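Local structure of putative alcohol dehydrogenase (Sinorhizobium meliloti, 4J6F) at residues Gly44-Leu48 / Phe361-Thr366; Gly353-Ser359 / Lys376-Asp382; Gln225-Ala229 / Lys347-Leu351; Val68-Gly72 / Asp182-Ala186. The protein probably acts as a medium-chain alcohol dehydrogenase, oxidising alcohols to aldehydes or ketones with a nicotinamide coenzyme. All blocks are in the same frame, centred on the assembly; numbering follows the deposited sequence.

How the contacts relate
Along the chain, contacts 3 and 4 both fall between the two segments of contact 1, whereas the segments of contacts 1 and 2 alternate because helix 361-370 lies between strands 352-357 and 376-380. Contacts 2 and 4, with centres about 9 Å apart, share one sheet: Val379 N lies 2.7 Å from Cys71 O, joining strands 376-380 and 63-72. Contact 1, about 13 Å from contact 2 between centres, packs on it through Ala364 and Tyr356. The centres of contacts 1 and 3 lie about 30 Å apart. Contacts 3 and 2 follow the chain's return from the Rossmann domain to the GroES-like domain, Lys376 N meeting Leu351 O; contacts 1 and 4 pack around the returned beta-alpha-beta unit.

Contact 1 of 4, residues Gly44-Leu48 / Phe361-Thr366; sequences GLEKL and FHRAQT
His362, in the first turn of helix 361-370, meets the short 3-10 turn of residues 45-47 and the residue after it: its NE2 donates a hydrogen bond of 2.9 Å to Leu48 O. The oxygen sits at the edge of the imidazole, close to the ring plane, and the N-H...O angle of 149° makes the bond slightly bent. With CG anti to the carbonyl carbon (chi1 -70°), the ring reaches from the helix to the turn, ND1 coming 3.7 Å from Leu45 CB. Further along the same leucine, CD1 approaches Thr366 OG1 at 3.7 Å, the two side chains crossing at about a right angle, while CD2 slides past the carboxamide of Gln365. Leu48 CD1 abuts the edge of the Phe361 ring, 3.6 Å from CE2, and also touches Gln365 OE1. The contact ties the loop between strands 33-39 and 48-51 to the crossover helix of a beta-alpha-beta unit, within the GroES-like half of the medium-chain dehydrogenase fold. Behind these first contacts, the 3-10 turn is held by Leu48 N bonding to Leu45 O at 2.7 Å. On the helix, His362 O accepts both Thr366 OG1, at 2.6 Å, and Thr366 N, which arrive from opposite faces of its carbonyl plane. Farther out, Arg81 of helix 75-82 gives Gln365 OE1 a weak hydrogen bond, and Tyr162 packs edge-to-face with Phe361.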
loop_
_atom_site.group_PDB
_atom_site.type_symbol
_atom_site.label_atom_id
_atom_site.label_comp_id
_atom_site.label_asym_id
_atom_site.label_seq_id
_atom_site.Cartn_x
_atom_site.Cartn_y
_atom_site.Cartn_z
ATOM N N GLY A 44 14.963 -15.396 -26.084
ATOM C CA GLY A 44 14.936 -14.222 -26.954
ATOM C C GLY A 44 14.011 -14.359 -28.146
ATOM O O GLY A 44 13.346 -15.375 -28.306
ATOM N N LEU A 45 14.105 -13.439 -29.080
ATOM C CA LEU A 45 13.172 -13.402 -30.178
ATOM C C LEU A 45 13.181 -14.732 -30.912
ATOM O O LEU A 45 12.178 -15.128 -31.476
ATOM C CB LEU A 45 13.542 -12.287 -31.145
ATOM C CG LEU A 45 13.371 -10.844 -30.690
ATOM C CD1 LEU A 45 13.858 -9.917 -31.780
ATOM C CD2 LEU A 45 11.924 -10.543 -30.368
ATOM N N GLU A 46 14.316 -15.411 -30.946
ATOM C CA GLU A 46 14.405 -16.663 -31.708
ATOM C C GLU A 46 13.439 -17.743 -31.196
ATOM O O GLU A 46 13.143 -18.702 -31.918
ATOM C CB GLU A 46 15.853 -17.170 -31.818
ATOM C CG GLU A 46 16.401 -17.906 -30.593
ATOM C CD GLU A 46 16.868 -16.994 -29.454
ATOM O OE1 GLU A 46 17.136 -17.546 -28.360
ATOM O OE2 GLU A 46 16.977 -15.747 -29.629
ATOM N N LYS A 47 12.933 -17.559 -29.972
ATOM C CA LYS A 47 11.863 -18.399 -29.420
ATOM C C LYS A 47 10.473 -18.117 -30.034
ATOM O O LYS A 47 9.523 -18.879 -29.813
ATOM C CB LYS A 47 11.799 -18.289 -27.891
ATOM C CG LYS A 47 13.061 -18.707 -27.138
ATOM C CD LYS A 47 13.402 -20.187 -27.311
ATOM C CE LYS A 47 14.775 -20.507 -26.732
ATOM N NZ LYS A 47 15.009 -21.961 -26.497
ATOM N N LEU A 48 10.350 -17.041 -30.813
ATOM C CA LEU A 48 9.100 -16.773 -31.536
ATOM C C LEU A 48 9.188 -17.257 -32.974
ATOM O O LEU A 48 9.854 -16.629 -33.788
ATOM C CB LEU A 48 8.742 -15.283 -31.525
ATOM C CG LEU A 48 8.538 -14.567 -30.186
ATOM C CD1 LEU A 48 8.677 -13.068 -30.397
ATOM C CD2 LEU A 48 7.217 -14.922 -29.503
ATOM N N PHE A 361 6.740 -10.040 -37.199
ATOM C CA PHE A 361 6.688 -9.961 -35.748
ATOM C C PHE A 361 8.014 -9.587 -35.062
ATOM O O PHE A 361 8.014 -8.870 -34.059
ATOM C CB PHE A 361 6.124 -11.245 -35.146
ATOM C CG PHE A 361 5.567 -11.041 -33.771
ATOM C CD1 PHE A 361 4.244 -10.663 -33.600
ATOM C CD2 PHE A 361 6.381 -11.169 -32.639
ATOM C CE1 PHE A 361 3.737 -10.451 -32.328
ATOM C CE2 PHE A 361 5.880 -10.954 -31.366
ATOM C CZ PHE A 361 4.555 -10.596 -31.212
ATOM N N HIS A 362 9.134 -10.068 -35.592
ATOM C CA HIS A 362 10.429 -9.776 -34.999
ATOM C C HIS A 362 10.716 -8.286 -35.084
ATOM O O HIS A 362 11.171 -7.678 -34.107
ATOM C CB HIS A 362 11.532 -10.630 -35.636
ATOM C CG HIS A 362 11.448 -12.083 -35.266
ATOM N ND1 HIS A 362 12.499 -12.775 -34.705
ATOM C CD2 HIS A 362 10.422 -12.968 -35.351
ATOM C CE1 HIS A 362 12.132 -14.025 -34.476
ATOM N NE2 HIS A 362 10.875 -14.165 -34.852
ATOM N N ARG A 363 10.399 -7.692 -36.232
ATOM C CA ARG A 363 10.576 -6.259 -36.418
ATOM C C ARG A 363 9.622 -5.508 -35.488
ATOM O O ARG A 363 10.011 -4.517 -34.863
ATOM C CB ARG A 363 10.349 -5.870 -37.878
ATOM C CG ARG A 363 10.825 -4.471 -38.238
ATOM C CD ARG A 363 10.448 -4.096 -39.667
ATOM N NE ARG A 363 9.356 -3.121 -39.695
ATOM C CZ ARG A 363 8.134 -3.353 -40.174
ATOM N NH1 ARG A 363 7.211 -2.392 -40.138
ATOM N NH2 ARG A 363 7.829 -4.537 -40.689
ATOM N N ALA A 364 8.384 -6.003 -35.389
ATOM C CA ALA A 364 7.366 -5.410 -34.518
ATOM C C ALA A 364 7.793 -5.364 -33.056
ATOM O O ALA A 364 7.659 -4.334 -32.394
ATOM C CB ALA A 364 6.064 -6.164 -34.640
ATOM N N GLN A 365 8.309 -6.477 -32.543
ATOM C CA GLN A 365 8.643 -6.527 -31.132
ATOM C C GLN A 365 9.951 -5.798 -30.799
ATOM O O GLN A 365 10.136 -5.322 -29.662
ATOM C CB GLN A 365 8.663 -7.957 -30.619
ATOM C CG GLN A 365 8.673 -8.008 -29.111
ATOM C CD GLN A 365 7.938 -9.198 -28.592
ATOM O OE1 GLN A 365 8.422 -10.315 -28.688
ATOM N NE2 GLN A 365 6.753 -8.968 -28.040
ATOM N N THR A 366 10.848 -5.717 -31.786
ATOM C CA THR A 366 12.066 -4.929 -31.639
ATOM C C THR A 366 11.648 -3.474 -31.469
ATOM O O THR A 366 12.037 -2.805 -30.496
ATOM C CB THR A 366 13.035 -5.119 -32.820
ATOM O OG1 THR A 366 13.260 -6.514 -33.033
ATOM C CG2 THR A 366 14.355 -4.520 -32.515
#

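Contact 2 of 4, residues Gly353-Ser359 / Lys376-Asp382; sequences GGVYPLS and KLVVVPD
Tyr356 grips strand 376-380 through both its backbone polar groups: its N donates to Val378 O at 2.8 Å, and its O accepts Val380 N at 2.8 Å. The latter bond is nearly straight, at 173°. The same pattern extends to Val378 N, bonded to Gly354 O at 3.0 Å, and past the strand end to Leu358 N, which reaches Val380 O tilted from the carbonyl plane. Beyond this, Ser359 OG donates to Asp382 O at 2.8 Å, in the carbonyl plane on a lone pair, although the terminal Asp382 is poorly ordered. On one face of the sheet, Tyr356 CE1 meets Leu377 CD1 at 3.7 Å, and Leu377 CD2 lies at the edge of the phenol ring. The Tyr356 hydroxyl is anchored beyond the pair by Asp367. Farther along this face, Val379 points CG1, anti to its own N (chi1 174°), at Leu358 CD1, 3.8 Å away. The other face carries Val355 CG1 against Val380 CG2 at 3.9 Å, with Ile183 lying over these valines and Val378. Lys376 NZ forms a salt bridge with Asp113. Two parallel strands joined through helix 361-370, which packs on the side of Tyr356, Leu377 and Val379, form a beta-alpha-beta crossover in the GroES-like domain.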
loop_
_atom_site.group_PDB
_atom_site.type_symbol
_atom_site.label_atom_id
_atom_site.label_comp_id
_atom_site.label_asym_id
_atom_site.label_seq_id
_atom_site.Cartn_x
_atom_site.Cartn_y
_atom_site.Cartn_z
ATOM N N GLY A 353 0.238 3.811 -32.662
ATOM C CA GLY A 353 1.632 4.195 -32.809
ATOM C C GLY A 353 2.278 3.586 -34.034
ATOM O O GLY A 353 3.298 4.086 -34.499
ATOM N N GLY A 354 1.699 2.499 -34.553
ATOM C CA GLY A 354 2.207 1.850 -35.759
ATOM C C GLY A 354 1.568 0.501 -35.993
ATOM O O GLY A 354 1.011 -0.101 -35.077
ATOM N N VAL A 355 1.648 0.015 -37.225
ATOM C CA VAL A 355 0.980 -1.219 -37.591
ATOM C C VAL A 355 1.953 -2.168 -38.254
ATOM O O VAL A 355 2.707 -1.768 -39.133
ATOM C CB VAL A 355 -0.153 -0.928 -38.571
ATOM C CG1 VAL A 355 -0.832 -2.221 -39.001
ATOM C CG2 VAL A 355 -1.142 0.048 -37.952
ATOM N N TYR A 356 1.936 -3.428 -37.845
ATOM C CA TYR A 356 2.882 -4.406 -38.379
ATOM C C TYR A 356 2.171 -5.665 -38.884
ATOM O O TYR A 356 1.205 -6.117 -38.269
ATOM C CB TYR A 356 3.932 -4.778 -37.316
ATOM C CG TYR A 356 4.752 -3.608 -36.793
ATOM C CD1 TYR A 356 4.217 -2.715 -35.863
ATOM C CD2 TYR A 356 6.060 -3.399 -37.227
ATOM C CE1 TYR A 356 4.949 -1.639 -35.396
ATOM C CE2 TYR A 356 6.806 -2.332 -36.761
ATOM C CZ TYR A 356 6.247 -1.453 -35.847
ATOM O OH TYR A 356 6.979 -0.381 -35.372
ATOM N N PRO A 357 2.635 -6.228 -40.015
ATOM C CA PRO A 357 2.092 -7.513 -40.450
ATOM C C PRO A 357 2.556 -8.649 -39.541
ATOM O O PRO A 357 3.673 -8.622 -39.039
ATOM C CB PRO A 357 2.678 -7.680 -41.862
ATOM C CG PRO A 357 3.925 -6.862 -41.851
ATOM C CD PRO A 357 3.602 -5.679 -40.986
ATOM N N LEU A 358 1.708 -9.650 -39.342
ATOM C CA LEU A 358 2.068 -10.809 -38.524
ATOM C C LEU A 358 3.385 -11.444 -38.992
ATOM O O LEU A 358 4.187 -11.901 -38.182
ATOM C CB LEU A 358 0.925 -11.832 -38.520
ATOM C CG LEU A 358 1.011 -13.040 -37.588
ATOM C CD1 LEU A 358 1.059 -12.631 -36.126
ATOM C CD2 LEU A 358 -0.171 -13.963 -37.829
ATOM N N SER A 359 3.611 -11.447 -40.299
ATOM C CA SER A 359 4.828 -12.010 -40.857
ATOM C C SER A 359 6.087 -11.240 -40.462
ATOM O O SER A 359 7.187 -11.710 -40.687
ATOM C CB SER A 359 4.732 -12.070 -42.372
ATOM O OG SER A 359 4.544 -10.771 -42.893
ATOM N N LYS A 376 0.192 2.725 -28.900
ATOM C CA LYS A 376 0.317 1.286 -29.036
ATOM C C LYS A 376 0.610 0.791 -30.444
ATOM O O LYS A 376 0.189 1.376 -31.423
ATOM C CB LYS A 376 -0.940 0.610 -28.490
ATOM C CG LYS A 376 -1.540 1.346 -27.306
ATOM C CD LYS A 376 -2.098 0.422 -26.238
ATOM C CE LYS A 376 -1.265 -0.827 -26.045
ATOM N NZ LYS A 376 -1.958 -2.014 -26.603
ATOM N N LEU A 377 1.344 -0.311 -30.517
ATOM C CA LEU A 377 1.633 -0.990 -31.773
ATOM C C LEU A 377 0.626 -2.124 -31.965
ATOM O O LEU A 377 0.248 -2.818 -31.001
ATOM C CB LEU A 377 3.081 -1.486 -31.819
ATOM C CG LEU A 377 4.190 -0.437 -31.606
ATOM C CD1 LEU A 377 5.560 -1.054 -31.839
ATOM C CD2 LEU A 377 4.047 0.808 -32.476
ATOM N N VAL A 378 0.162 -2.268 -33.206
ATOM C CA VAL A 378 -0.872 -3.247 -33.561
ATOM C C VAL A 378 -0.357 -4.245 -34.603
ATOM O O VAL A 378 0.247 -3.846 -35.614
ATOM C CB VAL A 378 -2.125 -2.549 -34.117
ATOM C CG1 VAL A 378 -3.198 -3.566 -34.440
ATOM C CG2 VAL A 378 -2.627 -1.516 -33.121
ATOM N N VAL A 379 -0.596 -5.533 -34.356
ATOM C CA VAL A 379 -0.188 -6.590 -35.286
ATOM C C VAL A 379 -1.375 -7.112 -36.096
ATOM O O VAL A 379 -2.392 -7.511 -35.522
ATOM C CB VAL A 379 0.496 -7.745 -34.551
ATOM C CG1 VAL A 379 0.765 -8.884 -35.512
ATOM C CG2 VAL A 379 1.790 -7.263 -33.923
ATOM N N VAL A 380 -1.235 -7.093 -37.423
ATOM C CA VAL A 380 -2.284 -7.537 -38.346
ATOM C C VAL A 380 -1.875 -8.802 -39.102
ATOM O O VAL A 380 -0.761 -8.873 -39.584
ATOM C CB VAL A 380 -2.612 -6.425 -39.355
ATOM C CG1 VAL A 380 -3.467 -6.953 -40.505
ATOM C CG2 VAL A 380 -3.305 -5.273 -38.643
ATOM N N PRO A 381 -2.770 -9.809 -39.197
ATOM C CA PRO A 381 -2.422 -11.019 -39.950
ATOM C C PRO A 381 -2.177 -10.792 -41.443
ATOM O O PRO A 381 -2.930 -10.055 -42.086
ATOM C CB PRO A 381 -3.623 -11.931 -39.724
ATOM C CG PRO A 381 -4.117 -11.520 -38.375
ATOM C CD PRO A 381 -3.989 -10.020 -38.392
ATOM N N ASP A 382 -1.093 -11.422 -41.927
ATOM C CA ASP A 382 -0.600 -11.463 -43.316
ATOM C C ASP A 382 0.904 -11.731 -43.313
ATOM O O ASP A 382 1.707 -10.843 -43.024
ATOM C CB ASP A 382 -0.899 -10.179 -44.099
ATOM C CG ASP A 382 -2.097 -10.325 -45.039
ATOM O OD1 ASP A 382 -2.841 -11.328 -44.926
ATOM O OD2 ASP A 382 -2.296 -9.428 -45.893
#

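Contact 3 of 4, residues Gln225-Ala229 / Lys347-Leu351; sequences QLARA and KIRPL
The last turn of helix 218-229 runs beside an irregular segment, with the CA atoms of Gln225 and Ile348 5.8 Å apart and those of Ala229 and Lys347 5.6 Å apart. The helix follows the first strand of the Rossmann sheet, 209-212, whereas residues 347-351 carry the chain from helix 333-344 to strand 352-357, back toward the GroES-like domain. Gln225 makes the main link. Its carboxamide takes hold of the backbone of Arg349 at two points, OE1 accepting Arg349 N at 2.8 Å and NE2 donating to Arg349 O at 2.8 Å. The second bond is the straighter, at 168°, and the carbonyl oxygen lies in the amide plane, so the pair fixes the rotation of the amide. An extended chain beyond CG carries the group that far and sets NE2 against Leu351 CD1. A leucine in place of Gln225 would probably leave both backbone groups of Arg349 without these mates and the connecting segment freer to shift. Ile348 packs beside the helix, its CG2 3.6 Å from Gln225 CB and close to Leu226 CD2 and Ala229 CB. The guanidinium of Arg349 is directed elsewhere, NH2 bonding to Asp248 O. A water bridges the two backbones, donating to Gln225 O at 2.9 Å and to Lys347 O at 3.0 Å.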
loop_
_atom_site.group_PDB
_atom_site.type_symbol
_atom_site.label_atom_id
_atom_site.label_comp_id
_atom_site.label_asym_id
_atom_site.label_seq_id
_atom_site.Cartn_x
_atom_site.Cartn_y
_atom_site.Cartn_z
ATOM N N GLN A 225 -5.457 9.384 -20.228
ATOM C CA GLN A 225 -6.812 9.479 -20.768
ATOM C C GLN A 225 -7.857 9.117 -19.716
ATOM O O GLN A 225 -8.816 9.872 -19.499
ATOM C CB GLN A 225 -6.986 8.612 -22.017
ATOM C CG GLN A 225 -6.207 9.071 -23.237
ATOM C CD GLN A 225 -6.832 8.559 -24.513
ATOM O OE1 GLN A 225 -7.771 9.172 -25.042
ATOM N NE2 GLN A 225 -6.333 7.422 -25.015
ATOM N N LEU A 226 -7.664 7.989 -19.038
ATOM C CA LEU A 226 -8.644 7.569 -18.051
ATOM C C LEU A 226 -8.767 8.580 -16.910
ATOM O O LEU A 226 -9.859 8.816 -16.412
ATOM C CB LEU A 226 -8.345 6.171 -17.540
ATOM C CG LEU A 226 -8.352 5.058 -18.586
ATOM C CD1 LEU A 226 -7.705 3.831 -17.980
ATOM C CD2 LEU A 226 -9.746 4.712 -19.068
ATOM N N ALA A 227 -7.662 9.204 -16.517
ATOM C CA ALA A 227 -7.719 10.287 -15.538
ATOM C C ALA A 227 -8.677 11.398 -15.991
ATOM O O ALA A 227 -9.521 11.870 -15.218
ATOM C CB ALA A 227 -6.337 10.858 -15.294
ATOM N N ARG A 228 -8.550 11.809 -17.252
ATOM C CA ARG A 228 -9.420 12.840 -17.781
ATOM C C ARG A 228 -10.875 12.375 -17.776
ATOM O O ARG A 228 -11.769 13.120 -17.393
ATOM C CB ARG A 228 -8.979 13.229 -19.183
ATOM C CG ARG A 228 -7.762 14.119 -19.204
ATOM C CD ARG A 228 -8.071 15.444 -18.536
ATOM N NE ARG A 228 -6.894 16.302 -18.522
ATOM C CZ ARG A 228 -6.781 17.428 -17.834
ATOM N NH1 ARG A 228 -7.782 17.857 -17.077
ATOM N NH2 ARG A 228 -5.652 18.117 -17.896
ATOM N N ALA A 229 -11.084 11.119 -18.162
ATOM C CA ALA A 229 -12.419 10.526 -18.273
ATOM C C ALA A 229 -13.229 10.594 -16.990
ATOM O O ALA A 229 -14.454 10.581 -17.038
ATOM C CB ALA A 229 -12.310 9.081 -18.734
ATOM N N LYS A 347 -15.000 8.984 -24.549
ATOM C CA LYS A 347 -14.340 9.723 -23.478
ATOM C C LYS A 347 -12.842 9.443 -23.511
ATOM O O LYS A 347 -12.065 10.193 -22.941
ATOM C CB LYS A 347 -14.930 9.404 -22.095
ATOM C CG LYS A 347 -16.409 9.718 -21.950
ATOM C CD LYS A 347 -16.815 9.978 -20.503
ATOM C CE LYS A 347 -18.183 10.664 -20.462
ATOM N NZ LYS A 347 -18.609 11.121 -19.105
ATOM N N ILE A 348 -12.448 8.346 -24.155
ATOM C CA ILE A 348 -11.040 8.096 -24.504
ATOM C C ILE A 348 -10.931 7.838 -26.010
ATOM O O ILE A 348 -11.941 7.554 -26.654
ATOM C CB ILE A 348 -10.423 6.914 -23.727
ATOM C CG1 ILE A 348 -11.229 5.628 -23.967
ATOM C CG2 ILE A 348 -10.289 7.265 -22.257
ATOM C CD1 ILE A 348 -10.700 4.395 -23.261
ATOM N N ARG A 349 -9.722 7.941 -26.563
ATOM C CA ARG A 349 -9.516 7.732 -28.001
ATOM C C ARG A 349 -8.338 6.786 -28.330
ATOM O O ARG A 349 -7.384 6.671 -27.551
ATOM C CB ARG A 349 -9.407 9.079 -28.740
ATOM C CG ARG A 349 -8.226 9.957 -28.341
ATOM C CD ARG A 349 -8.187 11.236 -29.164
ATOM N NE ARG A 349 -7.023 12.072 -28.855
ATOM C CZ ARG A 349 -5.856 12.014 -29.503
ATOM N NH1 ARG A 349 -5.682 11.140 -30.491
ATOM N NH2 ARG A 349 -4.849 12.820 -29.163
ATOM N N PRO A 350 -8.399 6.098 -29.485
ATOM C CA PRO A 350 -7.332 5.138 -29.781
ATOM C C PRO A 350 -6.024 5.834 -30.126
ATOM O O PRO A 350 -6.029 6.867 -30.782
ATOM C CB PRO A 350 -7.868 4.389 -30.999
ATOM C CG PRO A 350 -8.706 5.412 -31.699
ATOM C CD PRO A 350 -9.342 6.236 -30.610
ATOM N N LEU A 351 -4.912 5.266 -29.681
ATOM C CA LEU A 351 -3.602 5.819 -29.983
ATOM C C LEU A 351 -2.797 4.828 -30.819
ATOM O O LEU A 351 -2.125 3.942 -30.290
ATOM C CB LEU A 351 -2.876 6.159 -28.684
ATOM C CG LEU A 351 -3.677 7.059 -27.745
ATOM C CD1 LEU A 351 -3.033 7.142 -26.373
ATOM C CD2 LEU A 351 -3.845 8.440 -28.375
HETATM O O HOH W 1 -9.324 11.100 -22.025
#

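Contact 4 of 4, residues Val68-Gly72 / Asp182-Ala186; sequences VTACG and DIELA
The end of strand 63-72 packs against the short helix 182-185 in a small apolar contact with one polar link, between Thr69 and Asp182. Thr69 OG1 donates to Asp182 OD2 at 3.0 Å, coming from above the carboxylate plane, about 36° out of it. A chi1 of 49°, which places the hydroxyl between the backbone N and carbonyl carbon, brings it to OD2. Asp182 is held from further directions: OD2 also bonds His117 NE2, and OD1 forms a salt bridge with Arg133, which would probably favour the charged carboxylate. A valine in place of Thr69 removes the hydroxyl, which would probably leave the aspartate less firmly oriented, held by His117 and Arg133. Thr69 and Ala70 both stand opposite Val115 of strand 113-121, a classic beta bulge in the GroES-like domain's sheet, and both point toward the helix. Ala70 supplies the apolar centre: its CB touches Ala186 CB at 3.7 Å, Ile183 CA at 3.8 Å and Ile183 CG1 at 4.1 Å. At the far end, the Gly72 CA-H faces Ala186 O, with 3.5 Å between CA and O. Ile183 also touches Val352 of strand 352-357.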
loop_
_atom_site.group_PDB
_atom_site.type_symbol
_atom_site.label_atom_id
_atom_site.label_comp_id
_atom_site.label_asym_id
_atom_site.label_seq_id
_atom_site.Cartn_x
_atom_site.Cartn_y
_atom_site.Cartn_z
ATOM N N VAL A 68 -9.097 -13.094 -36.771
ATOM C CA VAL A 68 -8.385 -11.950 -36.198
ATOM C C VAL A 68 -8.058 -10.918 -37.255
ATOM O O VAL A 68 -7.525 -11.244 -38.301
ATOM C CB VAL A 68 -7.066 -12.345 -35.515
ATOM C CG1 VAL A 68 -6.575 -11.206 -34.635
ATOM C CG2 VAL A 68 -7.234 -13.617 -34.699
ATOM N N THR A 69 -8.375 -9.665 -36.975
ATOM C CA THR A 69 -8.098 -8.618 -37.942
ATOM C C THR A 69 -7.012 -7.693 -37.442
ATOM O O THR A 69 -6.301 -7.088 -38.256
ATOM C CB THR A 69 -9.360 -7.846 -38.307
ATOM O OG1 THR A 69 -10.031 -7.462 -37.100
ATOM C CG2 THR A 69 -10.290 -8.736 -39.163
ATOM N N ALA A 70 -6.873 -7.626 -36.110
ATOM C CA ALA A 70 -5.861 -6.805 -35.419
ATOM C C ALA A 70 -5.577 -7.346 -34.019
ATOM O O ALA A 70 -6.464 -7.917 -33.391
ATOM C CB ALA A 70 -6.316 -5.353 -35.330
ATOM N N CYS A 71 -4.346 -7.166 -33.538
ATOM C CA CYS A 71 -3.976 -7.517 -32.161
ATOM C C CYS A 71 -2.882 -6.598 -31.607
ATOM O O CYS A 71 -1.798 -6.495 -32.186
ATOM C CB CYS A 71 -3.518 -8.975 -32.059
ATOM S SG CYS A 71 -3.350 -9.515 -30.335
ATOM N N GLY A 72 -3.157 -5.953 -30.478
ATOM C CA GLY A 72 -2.250 -4.946 -29.945
ATOM C C GLY A 72 -1.187 -5.541 -29.056
ATOM O O GLY A 72 -1.458 -6.486 -28.332
ATOM N N ASP A 182 -11.056 -1.704 -36.815
ATOM C CA ASP A 182 -10.579 -2.876 -36.091
ATOM C C ASP A 182 -9.214 -2.592 -35.458
ATOM O O ASP A 182 -9.018 -2.858 -34.262
ATOM C CB ASP A 182 -10.519 -4.108 -36.998
ATOM C CG ASP A 182 -11.887 -4.495 -37.569
ATOM O OD1 ASP A 182 -12.896 -3.797 -37.287
ATOM O OD2 ASP A 182 -11.954 -5.507 -38.310
ATOM N N ILE A 183 -8.292 -2.023 -36.235
ATOM C CA ILE A 183 -6.985 -1.630 -35.696
ATOM C C ILE A 183 -7.098 -0.661 -34.508
ATOM O O ILE A 183 -6.413 -0.834 -33.503
ATOM C CB ILE A 183 -6.055 -1.030 -36.775
ATOM C CG1 ILE A 183 -5.641 -2.107 -37.801
ATOM C CG2 ILE A 183 -4.828 -0.406 -36.128
ATOM C CD1 ILE A 183 -5.004 -1.588 -39.077
ATOM N N GLU A 184 -7.972 0.339 -34.621
ATOM C CA GLU A 184 -8.133 1.353 -33.584
ATOM C C GLU A 184 -8.657 0.723 -32.308
ATOM O O GLU A 184 -8.186 1.011 -31.208
ATOM C CB GLU A 184 -9.068 2.469 -34.063
ATOM C CG GLU A 184 -8.477 3.297 -35.204
ATOM C CD GLU A 184 -9.330 4.488 -35.612
ATOM O OE1 GLU A 184 -8.741 5.577 -35.792
ATOM O OE2 GLU A 184 -10.570 4.347 -35.763
ATOM N N LEU A 185 -9.622 -0.165 -32.475
ATOM C CA LEU A 185 -10.232 -0.884 -31.375
ATOM C C LEU A 185 -9.252 -1.816 -30.664
ATOM O O LEU A 185 -9.428 -2.122 -29.488
ATOM C CB LEU A 185 -11.399 -1.687 -31.927
ATOM C CG LEU A 185 -12.616 -1.909 -31.049
ATOM C CD1 LEU A 185 -13.072 -0.607 -30.408
ATOM C CD2 LEU A 185 -13.709 -2.500 -31.917
ATOM N N ALA A 186 -8.223 -2.270 -31.373
ATOM C CA ALA A 186 -7.253 -3.219 -30.813
ATOM C C ALA A 186 -6.211 -2.572 -29.894
ATOM O O ALA A 186 -5.275 -3.228 -29.431
ATOM C CB ALA A 186 -6.563 -3.975 -31.933
#